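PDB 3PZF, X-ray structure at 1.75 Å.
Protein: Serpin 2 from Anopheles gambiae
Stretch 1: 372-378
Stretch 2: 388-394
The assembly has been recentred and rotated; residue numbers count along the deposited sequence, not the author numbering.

Stretch 1, residues 372-378: RPFIFFI
Stretch 2, residues 388-394: FAGKIEN

Antiparallel strands show how register and side-chain conformation fit together, and two strands of Anopheles gambiae Serpin 2, 374-378 and 388-392, make a compact example. Their directions differ by 167°, and both chains are extended, with phi from -168° to -105° and psi from 118° to 179°. Phe 374 pairs with Ile 392, Phe 376 with Gly 390 and Ile 378 with Phe 388, each in hydrogen-bonded register. Phe 376 N donates to Gly 390 O and Gly 390 N to Phe 376 O, both at 2.9 Å; Ile 392 N reaches Phe 374 O at 2.9 Å, whereas the return bond from Phe 374 N to Ile 392 O is weak at 3.3 Å. Ile 378 and Phe 388 exchange a similar pair. Between these rungs lie the non-hydrogen-bonded pairs Ile 375-Lys 391 and Phe 377-Ala 389. Just before the strand begins, Pro 373 CA lies 3.2 Å from Ile 392 O.

On the face carrying Phe 374 and Phe 376, both rings adopt chi1 p with chi2 near -90°, which lays them across the neighbouring strand. Ile 392 CB sits over the Phe 374 ring, 3.9 Å from its centroid; Gly 390 CA lies 4.0 Å from that of Phe 376. Glycine suits this place: an ideal CB on Gly 390 would lie 2.6 Å from Phe 376 CZ, a clash. Ile 392, m at both chi angles, brings CG1 to 3.5 Å from Phe 374 CZ. Farther along, Ile 378 (m, t) sets CD1 3.8 Å from CD2 of Phe 388 (chi1 m).

All ten strand residues are buried, which suits apolar Ile 375 (m, t), Phe 377 (p) and Ala 389 on the other face. Lys 391 (p, t, t, t) fits there because its extended chain carries NZ to Glu 393 OE2, 3.0 Å away, in a salt bridge. The stretches bury 594 Å² together.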

# COMPACT_ATOMS: atom_id res chain seq x y z
N ARG A 372 -12.99 17.62 -3.48
CA ARG A 372 -11.74 17.99 -4.14
C ARG A 372 -10.69 16.92 -3.77
O ARG A 372 -10.98 16.06 -2.98
CB ARG A 372 -11.28 19.38 -3.74
CG ARG A 372 -11.10 19.54 -2.28
CD ARG A 372 -10.89 21.01 -1.91
NE ARG A 372 -10.82 21.05 -0.46
CZ ARG A 372 -11.86 21.27 0.33
NH1 ARG A 372 -13.05 21.57 -0.21
NH2 ARG A 372 -11.71 21.22 1.64
N PRO A 373 -9.50 16.98 -4.38
CA PRO A 373 -8.57 15.84 -4.20
C PRO A 373 -8.15 15.63 -2.73
O PRO A 373 -8.09 16.58 -1.94
CB PRO A 373 -7.36 16.23 -5.05
CG PRO A 373 -7.98 17.00 -6.21
CD PRO A 373 -9.08 17.86 -5.48
N PHE A 374 -7.89 14.38 -2.38
CA PHE A 374 -7.52 14.07 -1.00
C PHE A 374 -6.65 12.85 -0.96
O PHE A 374 -6.52 12.14 -1.96
CB PHE A 374 -8.80 13.84 -0.17
CG PHE A 374 -9.72 12.76 -0.70
CD1 PHE A 374 -10.78 13.08 -1.56
CD2 PHE A 374 -9.56 11.44 -0.30
CE1 PHE A 374 -11.64 12.11 -2.01
CE2 PHE A 374 -10.42 10.45 -0.75
CZ PHE A 374 -11.47 10.79 -1.64
N ILE A 375 -6.04 12.64 0.21
CA ILE A 375 -5.16 11.49 0.48
C ILE A 375 -5.93 10.54 1.35
O ILE A 375 -6.74 10.97 2.16
CB ILE A 375 -3.91 12.00 1.23
CG1 ILE A 375 -3.17 13.00 0.32
CG2 ILE A 375 -3.00 10.81 1.73
CD1 ILE A 375 -2.29 14.03 1.07
N PHE A 376 -5.71 9.23 1.19
CA PHE A 376 -6.28 8.27 2.11
C PHE A 376 -5.25 7.19 2.42
O PHE A 376 -4.27 7.02 1.68
CB PHE A 376 -7.55 7.64 1.54
CG PHE A 376 -7.31 6.83 0.29
CD1 PHE A 376 -7.43 7.41 -0.98
CD2 PHE A 376 -7.00 5.47 0.37
CE1 PHE A 376 -7.19 6.66 -2.14
CE2 PHE A 376 -6.77 4.71 -0.79
CZ PHE A 376 -6.87 5.31 -2.04
N PHE A 377 -5.44 6.50 3.54
CA PHE A 377 -4.63 5.33 3.86
C PHE A 377 -5.41 4.37 4.75
O PHE A 377 -6.37 4.77 5.41
CB PHE A 377 -3.24 5.70 4.45
CG PHE A 377 -3.26 6.44 5.76
CD1 PHE A 377 -3.32 7.83 5.79
CD2 PHE A 377 -3.14 5.75 6.97
CE1 PHE A 377 -3.30 8.51 7.02
CE2 PHE A 377 -3.13 6.45 8.20
CZ PHE A 377 -3.21 7.82 8.20
N ILE A 378 -5.05 3.09 4.69
CA ILE A 378 -5.67 2.10 5.56
C ILE A 378 -4.58 1.61 6.49
O ILE A 378 -3.50 1.25 6.02
CB ILE A 378 -6.22 0.93 4.75
CG1 ILE A 378 -7.37 1.44 3.85
CG2 ILE A 378 -6.76 -0.16 5.72
CD1 ILE A 378 -7.92 0.37 2.96
N PHE A 388 -2.36 0.34 3.07
CA PHE A 388 -2.68 1.02 1.79
C PHE A 388 -2.40 2.49 1.94
O PHE A 388 -2.61 3.04 3.03
CB PHE A 388 -4.16 0.90 1.42
CG PHE A 388 -4.57 -0.46 0.92
CD1 PHE A 388 -4.80 -0.67 -0.45
CD2 PHE A 388 -4.79 -1.51 1.81
CE1 PHE A 388 -5.21 -1.91 -0.90
CE2 PHE A 388 -5.20 -2.76 1.35
CZ PHE A 388 -5.40 -2.96 -0.01
N ALA A 389 -1.96 3.14 0.87
CA ALA A 389 -1.87 4.62 0.84
C ALA A 389 -2.25 5.05 -0.56
O ALA A 389 -1.93 4.38 -1.53
CB ALA A 389 -0.47 5.09 1.15
N GLY A 390 -2.93 6.18 -0.70
CA GLY A 390 -3.30 6.58 -2.06
C GLY A 390 -3.80 7.99 -2.08
O GLY A 390 -3.89 8.67 -1.03
N LYS A 391 -4.14 8.46 -3.28
CA LYS A 391 -4.80 9.75 -3.37
C LYS A 391 -5.82 9.69 -4.47
O LYS A 391 -5.75 8.87 -5.37
CB LYS A 391 -3.78 10.85 -3.64
CG LYS A 391 -3.01 10.64 -4.93
CD LYS A 391 -2.26 11.89 -5.33
CE LYS A 391 -1.58 11.66 -6.68
NZ LYS A 391 -0.99 12.90 -7.24
N ILE A 392 -6.82 10.56 -4.34
CA ILE A 392 -7.87 10.66 -5.34
C ILE A 392 -7.69 11.99 -6.03
O ILE A 392 -7.75 13.03 -5.40
CB ILE A 392 -9.24 10.61 -4.65
CG1 ILE A 392 -9.45 9.23 -4.02
CG2 ILE A 392 -10.39 10.94 -5.62
CD1 ILE A 392 -9.33 8.06 -5.03
N GLU A 393 -7.44 11.97 -7.34
CA GLU A 393 -7.42 13.18 -8.16
C GLU A 393 -8.70 13.31 -9.01
O GLU A 393 -9.09 14.42 -9.41
CB GLU A 393 -6.21 13.12 -9.09
CG GLU A 393 -4.86 13.18 -8.41
CD GLU A 393 -4.46 14.58 -7.99
OE1 GLU A 393 -5.29 15.53 -8.09
OE2 GLU A 393 -3.30 14.73 -7.56
N ASN A 394 -9.36 12.19 -9.28
CA ASN A 394 -10.54 12.16 -10.16
C ASN A 394 -11.30 10.86 -9.89
O ASN A 394 -11.00 9.82 -10.51
CB ASN A 394 -10.09 12.18 -11.63
CG ASN A 394 -11.27 12.12 -12.63
OD1 ASN A 394 -12.44 12.12 -12.25
ND2 ASN A 394 -10.95 12.04 -13.91